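PDB 4MEA: predicted protein from Acinetobacter sp. RUH2624, which hydrolyses epoxides as a secreted Cif-type enzyme of the alpha/beta hydrolase fold and is regarded as a virulence factor. Local coordinates for residues A32-K40 and L49-K57; T264-G272 and V315-L323. All coordinates share one frame; numbering follows the deposited sequence.

Overall arrangement
Both contacts are built on the same mixed eight-stranded sheet of the alpha/beta hydrolase fold, yet at different places and with different chemistry. Contact 1 pairs 32-40 with 49-57 at one margin of the sheet, where strand 37-44 is outermost within the chain; it is partly buried, and backbone hydrogen bonds, a salt bridge and a serine-histidine bond carry much of it, beside a small apolar patch and waters at the turn. Contact 2 lies deeper: strand 267-272, between 151-157 and 295-300, is packed on one face by helix 307-323, with no hydrogen bond across and mainly apolar, sulfur and aromatic contacts. The centres of contact 1 and contact 2 are about 23 Å apart. Contact 1 thus joins strands within the sheet, whereas contact 2 adds a layer over it.

Contact 1: residues A32-K40 and L49-K57; sequences AYAKGLSSK and LHYVEGGSK
Ser38 pairs with Glu53, and Lys40 with Tyr51, in the antiparallel beta hairpin of strands 37-44 and 47-54 that forms one margin of the alpha/beta hydrolase sheet. Both are hydrogen-bonded pairs; Lys40 N reaches Tyr51 O at 2.9 Å, with 172° at the hydrogen. Strand 47-54 continues the sheet to strand 87-90.

The salt bridge and a CH-pi contact share the face that bears Lys40, Tyr51 and Glu53. The extended Lys40 chain runs obliquely past Tyr51, laying CB over the face of its ring, 4.0 Å from the centroid, and ends with NZ 2.7 Å from Glu53 OE1. A long aliphatic stem with a charged tip suits both tasks. The other carboxylate oxygen, Glu53 OE2, pairs with Lys86.

Apolar contacts gather on the opposite face, where Val52 splits its branches: CG1 touches Leu37 CB, while CG2 lies 3.6 Å from Tyr33 CD1. Gly54 leaves room for Leu37 CD2, 3.7 Å from its CA. At the turn, a water links Gly36 O to Gly55 N.

His50 is held through both ring nitrogens, ND1 by Asp91 and NE2 by Ser39. With OG anti to the backbone N (chi1 173°), Ser39 meets the imidazole at its edge, OG 2.7 Å from NE2.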
ATOM      1  N   ALA A  32     -16.356  27.615  -1.267  1.00 16.25           N
ATOM      2  CA  ALA A  32     -17.672  28.055  -0.810  1.00 15.63           C
ATOM      3  C   ALA A  32     -17.714  28.184   0.706  1.00 16.41           C
ATOM      4  O   ALA A  32     -17.478  27.216   1.424  1.00 13.82           O
ATOM      5  CB  ALA A  32     -18.762  27.101  -1.291  1.00 13.29           C
ATOM      6  N   TYR A  33     -18.000  29.386   1.192  1.00 14.18           N
ATOM      7  CA  TYR A  33     -18.074  29.678   2.625  0.54 15.73           C
ATOM      8  C   TYR A  33     -19.469  30.224   2.963  1.00 19.15           C
ATOM      9  O   TYR A  33     -19.911  31.164   2.312  1.00 14.20           O
ATOM     10  CB  TYR A  33     -17.007  30.727   2.983  0.54 15.93           C
ATOM     11  CG  TYR A  33     -15.724  30.597   2.176  0.54 13.29           C
ATOM     12  CD1 TYR A  33     -14.787  29.614   2.479  0.54 17.41           C
ATOM     13  CD2 TYR A  33     -15.455  31.449   1.108  0.54 11.87           C
ATOM     14  CE1 TYR A  33     -13.617  29.476   1.742  0.54  9.82           C
ATOM     15  CE2 TYR A  33     -14.280  31.320   0.364  0.54 14.63           C
ATOM     16  CZ  TYR A  33     -13.369  30.328   0.692  0.54 13.23           C
ATOM     17  OH  TYR A  33     -12.208  30.174  -0.030  0.54 12.40           O
ATOM     18  N   ALA A  34     -20.136  29.674   3.974  1.00 15.68           N
ATOM     19  CA  ALA A  34     -21.484  30.126   4.317  1.00 18.78           C
ATOM     20  C   ALA A  34     -21.495  31.517   4.954  1.00 18.99           C
ATOM     21  O   ALA A  34     -20.479  31.981   5.480  1.00 11.91           O
ATOM     22  CB  ALA A  34     -22.173  29.112   5.222  1.00 21.19           C
ATOM     23  N   LYS A  35     -22.645  32.186   4.891  1.00 20.60           N
ATOM     24  CA  LYS A  35     -22.784  33.509   5.496  1.00 22.24           C
ATOM     25  C   LYS A  35     -22.374  33.437   6.964  1.00 18.70           C
ATOM     26  O   LYS A  35     -22.788  32.526   7.691  1.00 17.91           O
ATOM     27  CB  LYS A  35     -24.226  34.017   5.390  1.00 29.76           C
ATOM     28  CG  LYS A  35     -24.414  35.426   5.939  1.00 38.29           C
ATOM     29  CD  LYS A  35     -25.876  35.741   6.209  1.00 51.87           C
ATOM     30  CE  LYS A  35     -26.399  34.954   7.403  1.00 59.06           C
ATOM     31  NZ  LYS A  35     -27.802  35.327   7.739  1.00 64.32           N
ATOM     32  N   GLY A  36     -21.553  34.390   7.391  1.00 15.03           N
ATOM     33  CA  GLY A  36     -21.015  34.386   8.740  1.00 19.50           C
ATOM     34  C   GLY A  36     -19.536  34.045   8.744  1.00 17.68           C
ATOM     35  O   GLY A  36     -18.815  34.368   9.683  1.00 19.57           O
ATOM     36  N   LEU A  37     -19.080  33.404   7.673  1.00 20.36           N
ATOM     37  CA  LEU A  37     -17.701  32.941   7.585  1.00 19.67           C
ATOM     38  C   LEU A  37     -16.900  33.805   6.618  1.00 22.10           C
ATOM     39  O   LEU A  37     -17.420  34.274   5.604  1.00 19.40           O
ATOM     40  CB  LEU A  37     -17.659  31.469   7.149  1.00 12.86           C
ATOM     41  CG  LEU A  37     -18.409  30.518   8.086  1.00 15.92           C
ATOM     42  CD1 LEU A  37     -18.347  29.054   7.612  1.00 12.29           C
ATOM     43  CD2 LEU A  37     -17.863  30.650   9.497  1.00 13.72           C
ATOM     44  N   SER A  38     -15.633  34.023   6.938  1.00 13.70           N
ATOM     45  CA  SER A  38     -14.769  34.783   6.052  1.00 19.08           C
ATOM     46  C   SER A  38     -13.531  33.976   5.704  1.00 17.16           C
ATOM     47  O   SER A  38     -12.935  33.341   6.574  1.00 15.34           O
ATOM     48  CB  SER A  38     -14.362  36.102   6.714  1.00 27.34           C
ATOM     49  OG  SER A  38     -15.508  36.774   7.209  1.00 30.53           O
ATOM     50  N   SER A  39     -13.158  34.012   4.427  1.00 13.43           N
ATOM     51  CA  SER A  39     -11.951  33.368   3.928  1.00  9.12           C
ATOM     52  C   SER A  39     -10.786  34.351   3.961  1.00 14.07           C
ATOM     53  O   SER A  39     -10.890  35.461   3.447  1.00 13.89           O
ATOM     54  CB  SER A  39     -12.178  32.869   2.502  1.00 10.24           C
ATOM     55  OG  SER A  39     -10.976  32.391   1.931  1.00 11.20           O
ATOM     56  N   LYS A  40      -9.681  33.945   4.574  1.00  9.35           N
ATOM     57  CA  LYS A  40      -8.529  34.825   4.724  1.00 14.62           C
ATOM     58  C   LYS A  40      -7.239  34.048   4.562  1.00 17.92           C
ATOM     59  O   LYS A  40      -7.245  32.823   4.558  1.00 13.38           O
ATOM     60  CB  LYS A  40      -8.536  35.471   6.110  1.00 19.37           C
ATOM     61  CG  LYS A  40      -9.748  36.323   6.398  1.00 23.73           C
ATOM     62  CD  LYS A  40      -9.606  36.996   7.740  1.00 30.90           C
ATOM     63  CE  LYS A  40     -10.869  37.742   8.114  1.00 43.09           C
ATOM     64  NZ  LYS A  40     -10.676  38.539   9.360  1.00 51.26           N
ATOM     65  N   LEU A  49      -0.812  30.465   4.727  1.00 11.79           N
ATOM     66  CA  LEU A  49      -1.915  29.579   5.092  1.00  8.19           C
ATOM     67  C   LEU A  49      -3.266  30.201   4.757  1.00 18.92           C
ATOM     68  O   LEU A  49      -3.485  31.404   4.955  1.00 14.72           O
ATOM     69  CB  LEU A  49      -1.869  29.246   6.587  1.00 11.04           C
ATOM     70  CG  LEU A  49      -0.614  28.591   7.168  1.00 16.33           C
ATOM     71  CD1 LEU A  49      -0.725  28.562   8.678  1.00 16.41           C
ATOM     72  CD2 LEU A  49      -0.402  27.184   6.622  1.00 16.18           C
ATOM     73  N   HIS A  50      -4.167  29.379   4.232  1.00 13.52           N
ATOM     74  CA  HIS A  50      -5.558  29.784   4.069  1.00 13.21           C
ATOM     75  C   HIS A  50      -6.356  29.323   5.286  1.00 14.99           C
ATOM     76  O   HIS A  50      -6.138  28.229   5.813  1.00 11.22           O
ATOM     77  CB  HIS A  50      -6.152  29.196   2.783  1.00 15.86           C
ATOM     78  CG  HIS A  50      -7.634  29.383   2.655  1.00 15.35           C
ATOM     79  ND1 HIS A  50      -8.523  28.329   2.693  1.00 11.81           N
ATOM     80  CD2 HIS A  50      -8.382  30.500   2.484  1.00  9.91           C
ATOM     81  CE1 HIS A  50      -9.754  28.789   2.550  1.00 17.02           C
ATOM     82  NE2 HIS A  50      -9.696  30.104   2.424  1.00 17.12           N
ATOM     83  N   TYR A  51      -7.273  30.160   5.746  1.00 11.01           N
ATOM     84  CA  TYR A  51      -8.176  29.734   6.798  1.00 10.56           C
ATOM     85  C   TYR A  51      -9.526  30.397   6.621  1.00 13.69           C
ATOM     86  O   TYR A  51      -9.668  31.348   5.848  1.00 14.58           O
ATOM     87  CB  TYR A  51      -7.593  30.035   8.181  1.00 12.55           C
ATOM     88  CG  TYR A  51      -7.438  31.513   8.517  1.00 11.65           C
ATOM     89  CD1 TYR A  51      -8.377  32.167   9.314  1.00 15.35           C
ATOM     90  CD2 TYR A  51      -6.346  32.243   8.061  1.00 14.27           C
ATOM     91  CE1 TYR A  51      -8.238  33.520   9.639  1.00 13.81           C
ATOM     92  CE2 TYR A  51      -6.200  33.600   8.372  1.00 14.52           C
ATOM     93  CZ  TYR A  51      -7.147  34.223   9.169  1.00 19.67           C
ATOM     94  OH  TYR A  51      -7.014  35.554   9.486  1.00 18.13           O
ATOM     95  N   VAL A  52     -10.504  29.881   7.347  1.00 13.71           N
ATOM     96  CA  VAL A  52     -11.853  30.410   7.357  1.00 13.19           C
ATOM     97  C   VAL A  52     -12.238  30.588   8.815  1.00 15.48           C
ATOM     98  O   VAL A  52     -11.968  29.717   9.643  1.00 12.35           O
ATOM     99  CB  VAL A  52     -12.827  29.424   6.663  1.00 16.59           C
ATOM    100  CG1 VAL A  52     -14.271  29.880   6.814  1.00 10.62           C
ATOM    101  CG2 VAL A  52     -12.447  29.267   5.195  1.00  9.33           C
ATOM    102  N   GLU A  53     -12.847  31.723   9.140  1.00 11.38           N
ATOM    103  CA  GLU A  53     -13.238  31.979  10.518  1.00 16.40           C
ATOM    104  C   GLU A  53     -14.636  32.572  10.612  1.00 13.22           C
ATOM    105  O   GLU A  53     -15.166  33.119   9.646  1.00 17.00           O
ATOM    106  CB  GLU A  53     -12.227  32.903  11.208  1.00 25.16           C
ATOM    107  CG  GLU A  53     -12.267  34.329  10.703  1.00 31.52           C
ATOM    108  CD  GLU A  53     -11.191  35.209  11.320  1.00 35.67           C
ATOM    109  OE1 GLU A  53     -10.936  36.294  10.761  1.00 36.30           O
ATOM    110  OE2 GLU A  53     -10.602  34.823  12.353  1.00 32.13           O
ATOM    111  N   GLY A  54     -15.233  32.446  11.789  1.00 17.45           N
ATOM    112  CA  GLY A  54     -16.558  32.973  12.024  1.00 19.43           C
ATOM    113  C   GLY A  54     -16.697  33.247  13.502  1.00 20.10           C
ATOM    114  O   GLY A  54     -15.863  32.809  14.297  1.00 12.89           O
ATOM    115  N   GLY A  55     -17.742  33.978  13.870  1.00 22.39           N
ATOM    116  CA  GLY A  55     -17.953  34.355  15.253  1.00 29.35           C
ATOM    117  C   GLY A  55     -16.986  35.419  15.744  1.00 19.49           C
ATOM    118  O   GLY A  55     -16.246  36.020  14.967  1.00 22.72           O
ATOM    119  N   SER A  56     -16.995  35.651  17.050  1.00 21.54           N
ATOM    120  CA  SER A  56     -16.122  36.653  17.655  1.00 29.60           C
ATOM    121  C   SER A  56     -15.884  36.342  19.123  1.00 23.22           C
ATOM    122  O   SER A  56     -14.764  36.053  19.533  1.00 30.81           O
ATOM    123  CB  SER A  56     -16.739  38.043  17.522  1.00 34.59           C
ATOM    124  OG  SER A  56     -18.037  38.051  18.088  1.00 43.47           O
ATOM    125  N   LYS A  57     -16.946  36.397  19.917  1.00 26.36           N
ATOM    126  CA  LYS A  57     -16.825  36.163  21.351  1.00 29.16           C
ATOM    127  C   LYS A  57     -16.858  34.672  21.674  1.00 27.88           C
ATOM    128  O   LYS A  57     -17.358  33.871  20.885  1.00 26.88           O
ATOM    129  CB  LYS A  57     -17.920  36.914  22.112  1.00 32.59           C
ATOM    130  CG  LYS A  57     -17.866  38.424  21.904  1.00 48.23           C
ATOM    131  CD  LYS A  57     -18.785  39.180  22.855  1.00 55.27           C
ATOM    132  CE  LYS A  57     -18.680  40.684  22.625  1.00 58.65           C
ATOM    133  NZ  LYS A  57     -19.362  41.471  23.690  1.00 60.64           N
TER
HETATM  134  O   HOH W   1     -19.489  35.266  12.165  1.00 21.61           O
HETATM  135  O   HOH W   2     -16.707  36.104   9.309  1.00 22.90           O

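Contact 2: residues T264-G272 and V315-L323; sequences TIPSMALTG and VEKSLSNFL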
ATOM      1  N   THR A 264      -1.639  16.546  29.789  1.00 28.47           N
ATOM      2  CA  THR A 264      -2.129  16.789  31.145  1.00 25.70           C
ATOM      3  C   THR A 264      -3.410  17.624  31.128  1.00 28.83           C
ATOM      4  O   THR A 264      -4.005  17.884  32.169  1.00 37.12           O
ATOM      5  CB  THR A 264      -1.067  17.502  32.017  1.00 21.29           C
ATOM      6  OG1 THR A 264      -0.735  18.765  31.433  1.00 23.84           O
ATOM      7  CG2 THR A 264       0.212  16.663  32.112  1.00 14.90           C
ATOM      8  N   ILE A 265      -3.818  18.063  29.942  1.00 17.92           N
ATOM      9  CA  ILE A 265      -5.099  18.737  29.775  1.00 13.42           C
ATOM     10  C   ILE A 265      -6.117  17.683  29.365  1.00 18.81           C
ATOM     11  O   ILE A 265      -5.737  16.606  28.897  1.00 21.06           O
ATOM     12  CB  ILE A 265      -5.045  19.817  28.667  1.00 20.10           C
ATOM     13  CG1 ILE A 265      -4.737  19.183  27.310  1.00 10.48           C
ATOM     14  CG2 ILE A 265      -4.024  20.911  29.002  1.00 13.73           C
ATOM     15  CD1 ILE A 265      -4.942  20.144  26.125  1.00 12.53           C
ATOM     16  N   PRO A 266      -7.413  17.979  29.543  1.00 14.45           N
ATOM     17  CA  PRO A 266      -8.435  17.029  29.106  1.00 15.82           C
ATOM     18  C   PRO A 266      -8.302  16.776  27.604  1.00 19.10           C
ATOM     19  O   PRO A 266      -8.073  17.711  26.833  1.00 16.42           O
ATOM     20  CB  PRO A 266      -9.746  17.761  29.411  1.00 17.61           C
ATOM     21  CG  PRO A 266      -9.383  18.746  30.500  1.00 18.67           C
ATOM     22  CD  PRO A 266      -7.998  19.185  30.163  1.00 18.74           C
ATOM     23  N   SER A 267      -8.433  15.520  27.199  1.00 19.36           N
ATOM     24  CA  SER A 267      -8.330  15.172  25.791  1.00 15.45           C
ATOM     25  C   SER A 267      -9.411  14.167  25.417  1.00 17.60           C
ATOM     26  O   SER A 267      -9.962  13.478  26.279  1.00 20.35           O
ATOM     27  CB  SER A 267      -6.950  14.606  25.479  1.00 19.14           C
ATOM     28  OG  SER A 267      -6.719  13.401  26.185  1.00 17.60           O
ATOM     29  N   MET A 268      -9.724  14.103  24.131  1.00 15.50           N
ATOM     30  CA  MET A 268     -10.695  13.144  23.630  1.00 14.37           C
ATOM     31  C   MET A 268     -10.184  12.465  22.369  1.00 16.67           C
ATOM     32  O   MET A 268      -9.593  13.120  21.503  1.00 10.38           O
ATOM     33  CB  MET A 268     -12.038  13.827  23.335  1.00 12.83           C
ATOM     34  CG  MET A 268     -13.076  12.890  22.702  1.00 13.76           C
ATOM     35  SD  MET A 268     -14.771  13.499  22.796  1.00 18.86           S
ATOM     36  CE  MET A 268     -14.693  14.957  21.759  1.00 10.47           C
ATOM     37  N   ALA A 269     -10.398  11.150  22.291  1.00 10.01           N
ATOM     38  CA  ALA A 269     -10.322  10.412  21.039  1.00 10.59           C
ATOM     39  C   ALA A 269     -11.750  10.227  20.551  1.00 15.27           C
ATOM     40  O   ALA A 269     -12.586   9.654  21.248  1.00  9.81           O
ATOM     41  CB  ALA A 269      -9.646   9.063  21.234  1.00 12.04           C
ATOM     42  N   LEU A 270     -12.034  10.748  19.365  1.00  8.79           N
ATOM     43  CA  LEU A 270     -13.372  10.672  18.792  1.00  7.89           C
ATOM     44  C   LEU A 270     -13.245  10.019  17.423  1.00 10.04           C
ATOM     45  O   LEU A 270     -12.598  10.554  16.526  1.00  8.59           O
ATOM     46  CB  LEU A 270     -13.983  12.078  18.703  1.00  6.30           C
ATOM     47  CG  LEU A 270     -15.272  12.313  17.925  1.00  5.00           C
ATOM     48  CD1 LEU A 270     -16.438  11.506  18.505  1.00  6.16           C
ATOM     49  CD2 LEU A 270     -15.603  13.814  17.919  1.00  5.60           C
ATOM     50  N   THR A 271     -13.836   8.841  17.274  1.00 10.05           N
ATOM     51  CA  THR A 271     -13.589   8.036  16.091  1.00 14.51           C
ATOM     52  C   THR A 271     -14.881   7.468  15.520  1.00 16.05           C
ATOM     53  O   THR A 271     -15.948   7.567  16.133  1.00  9.55           O
ATOM     54  CB  THR A 271     -12.664   6.857  16.416  1.00 16.99           C
ATOM     55  OG1 THR A 271     -13.410   5.858  17.120  1.00 15.36           O
ATOM     56  CG2 THR A 271     -11.484   7.306  17.267  1.00  8.85           C
ATOM     57  N   GLY A 272     -14.776   6.866  14.341  1.00 13.38           N
ATOM     58  CA  GLY A 272     -15.916   6.226  13.717  1.00 10.73           C
ATOM     59  C   GLY A 272     -15.751   4.723  13.711  1.00 12.92           C
ATOM     60  O   GLY A 272     -14.716   4.208  13.295  1.00 14.29           O
ATOM     61  N   VAL A 315     -20.802  14.108  15.891  1.00 13.77           N
ATOM     62  CA  VAL A 315     -19.580  14.861  16.160  1.00 16.03           C
ATOM     63  C   VAL A 315     -19.885  16.056  17.068  1.00 13.78           C
ATOM     64  O   VAL A 315     -19.215  16.269  18.083  1.00 16.37           O
ATOM     65  CB  VAL A 315     -18.912  15.371  14.850  1.00 14.48           C
ATOM     66  CG1 VAL A 315     -17.778  16.328  15.164  1.00 15.56           C
ATOM     67  CG2 VAL A 315     -18.413  14.208  13.995  1.00 13.89           C
ATOM     68  N   GLU A 316     -20.895  16.834  16.689  1.00 14.27           N
ATOM     69  CA  GLU A 316     -21.261  18.043  17.428  1.00 14.76           C
ATOM     70  C   GLU A 316     -21.635  17.722  18.872  1.00 16.55           C
ATOM     71  O   GLU A 316     -21.161  18.375  19.813  1.00 16.88           O
ATOM     72  CB  GLU A 316     -22.389  18.798  16.703  1.00 13.92           C
ATOM     73  CG  GLU A 316     -21.905  19.511  15.443  1.00 15.36           C
ATOM     74  CD  GLU A 316     -23.004  19.784  14.418  1.00 28.14           C
ATOM     75  OE1 GLU A 316     -22.663  20.213  13.293  1.00 21.63           O
ATOM     76  OE2 GLU A 316     -24.198  19.570  14.727  1.00 28.47           O
ATOM     77  N   LYS A 317     -22.471  16.702  19.051  1.00 18.00           N
ATOM     78  CA  LYS A 317     -22.859  16.286  20.391  1.00 25.77           C
ATOM     79  C   LYS A 317     -21.637  15.867  21.208  1.00 25.69           C
ATOM     80  O   LYS A 317     -21.500  16.261  22.366  1.00 19.06           O
ATOM     81  CB  LYS A 317     -23.897  15.162  20.352  1.00 32.67           C
ATOM     82  CG  LYS A 317     -24.348  14.729  21.739  1.00 47.93           C
ATOM     83  CD  LYS A 317     -25.613  13.888  21.705  1.00 55.55           C
ATOM     84  CE  LYS A 317     -26.059  13.530  23.119  1.00 64.34           C
ATOM     85  NZ  LYS A 317     -27.413  12.904  23.152  1.00 71.04           N
ATOM     86  N   SER A 318     -20.748  15.082  20.602  1.00 14.79           N
ATOM     87  CA  SER A 318     -19.532  14.632  21.286  1.00 18.20           C
ATOM     88  C   SER A 318     -18.600  15.788  21.643  1.00 16.24           C
ATOM     89  O   SER A 318     -18.065  15.850  22.752  1.00 22.05           O
ATOM     90  CB  SER A 318     -18.775  13.594  20.445  1.00 17.24           C
ATOM     91  OG  SER A 318     -19.592  12.477  20.129  1.00 17.95           O
ATOM     92  N   LEU A 319     -18.392  16.703  20.706  1.00 16.69           N
ATOM     93  CA  LEU A 319     -17.538  17.857  20.985  1.00 20.15           C
ATOM     94  C   LEU A 319     -18.175  18.792  22.025  1.00 19.17           C
ATOM     95  O   LEU A 319     -17.496  19.281  22.931  1.00 19.83           O
ATOM     96  CB  LEU A 319     -17.227  18.637  19.706  1.00 13.44           C
ATOM     97  CG  LEU A 319     -16.393  17.991  18.599  1.00 10.50           C
ATOM     98  CD1 LEU A 319     -16.425  18.890  17.365  1.00 13.47           C
ATOM     99  CD2 LEU A 319     -14.950  17.721  19.030  1.00 10.57           C
ATOM    100  N   SER A 320     -19.476  19.039  21.895  1.00 13.73           N
ATOM    101  CA  SER A 320     -20.163  19.942  22.819  1.00 16.83           C
ATOM    102  C   SER A 320     -20.101  19.442  24.258  1.00 17.90           C
ATOM    103  O   SER A 320     -19.830  20.215  25.181  1.00 18.90           O
ATOM    104  CB  SER A 320     -21.613  20.155  22.390  1.00 18.31           C
ATOM    105  OG  SER A 320     -21.657  20.928  21.208  1.00 17.90           O
ATOM    106  N   ASN A 321     -20.344  18.147  24.438  1.00 19.44           N
ATOM    107  CA  ASN A 321     -20.329  17.535  25.763  1.00 25.68           C
ATOM    108  C   ASN A 321     -18.933  17.513  26.376  1.00 26.11           C
ATOM    109  O   ASN A 321     -18.775  17.663  27.590  1.00 25.20           O
ATOM    110  CB  ASN A 321     -20.889  16.111  25.708  1.00 27.96           C
ATOM    111  CG  ASN A 321     -22.388  16.083  25.491  1.00 35.07           C
ATOM    112  OD1 ASN A 321     -23.074  17.087  25.694  1.00 36.15           O
ATOM    113  ND2 ASN A 321     -22.907  14.925  25.085  1.00 34.87           N
ATOM    114  N   PHE A 322     -17.927  17.312  25.531  1.00 16.71           N
ATOM    115  CA  PHE A 322     -16.542  17.316  25.980  1.00 13.42           C
ATOM    116  C   PHE A 322     -15.994  18.725  26.206  1.00 13.47           C
ATOM    117  O   PHE A 322     -15.369  18.992  27.236  1.00 19.48           O
ATOM    118  CB  PHE A 322     -15.656  16.603  24.968  1.00 15.28           C
ATOM    119  CG  PHE A 322     -14.193  16.691  25.283  1.00 21.07           C
ATOM    120  CD1 PHE A 322     -13.659  15.991  26.353  1.00 25.15           C
ATOM    121  CD2 PHE A 322     -13.350  17.458  24.500  1.00 17.54           C
ATOM    122  CE1 PHE A 322     -12.306  16.066  26.645  1.00 19.46           C
ATOM    123  CE2 PHE A 322     -11.998  17.530  24.780  1.00 16.09           C
ATOM    124  CZ  PHE A 322     -11.476  16.834  25.855  1.00 14.78           C
ATOM    125  N   LEU A 323     -16.207  19.610  25.233  1.00 13.87           N
ATOM    126  CA  LEU A 323     -15.610  20.948  25.255  1.00 22.22           C
ATOM    127  C   LEU A 323     -16.334  21.894  26.206  1.00 29.21           C
ATOM    128  O   LEU A 323     -15.701  22.669  26.923  1.00 29.27           O
ATOM    129  CB  LEU A 323     -15.594  21.568  23.851  1.00 19.25           C
ATOM    130  CG  LEU A 323     -14.646  20.970  22.815  1.00 18.09           C
ATOM    131  CD1 LEU A 323     -14.661  21.798  21.534  1.00 17.21           C
ATOM    132  CD2 LEU A 323     -13.235  20.890  23.397  1.00 20.66           C
TER
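The packing of helices on the central sheet that defines the alpha/beta hydrolase fold brings Met268 and Leu270 of strand 267-272 against Ser318, Leu319 and Phe322 of the C-terminal helix 307-323. Helix and strand run nearly antiparallel, the axes of the short segments 168° apart in direction and 9.8 Å apart at closest approach.

Met268 and Phe322 dominate. Each has CG anti to its own backbone N (chi1 176° and 174°); the two chains lie alongside each other, pointing opposite ways, and Met268 CB sits almost exactly over the centre of the Phe322 ring, a CH-pi contact 3.8 Å from the centroid. The thioether then bends at chi3, bringing CE 3.7 Å from Phe322 CB; SD, 4.7 Å from the ring centroid, approaches obliquely in a Met-aromatic contact. The slim, flexible methionine chain can follow the helix surface in this way. Beyond it, Phe322 CZ reaches the strand backbone, 3.4 Å from Ser267 C, while Pro266 C lies at the ring edge.

Two residues on, on the same face of the strand, Leu270 spreads its methyl groups: CD1 is 3.7 Å from Ser318 CB, and CD2 meets Leu319 CD2 at 4.1 Å, the two leucine side chains standing roughly perpendicular. Serine is small enough to let the strand leucine approach, and its hydroxyl bonds back to Gly314 O. Val155 of neighbouring strand 151-157 also touches Met268, Leu319 and Phe322.

With no hydrogen bond between 264-272 and 315-323, cohesion here rests on shape and dispersion, together with the burial of apolar surface.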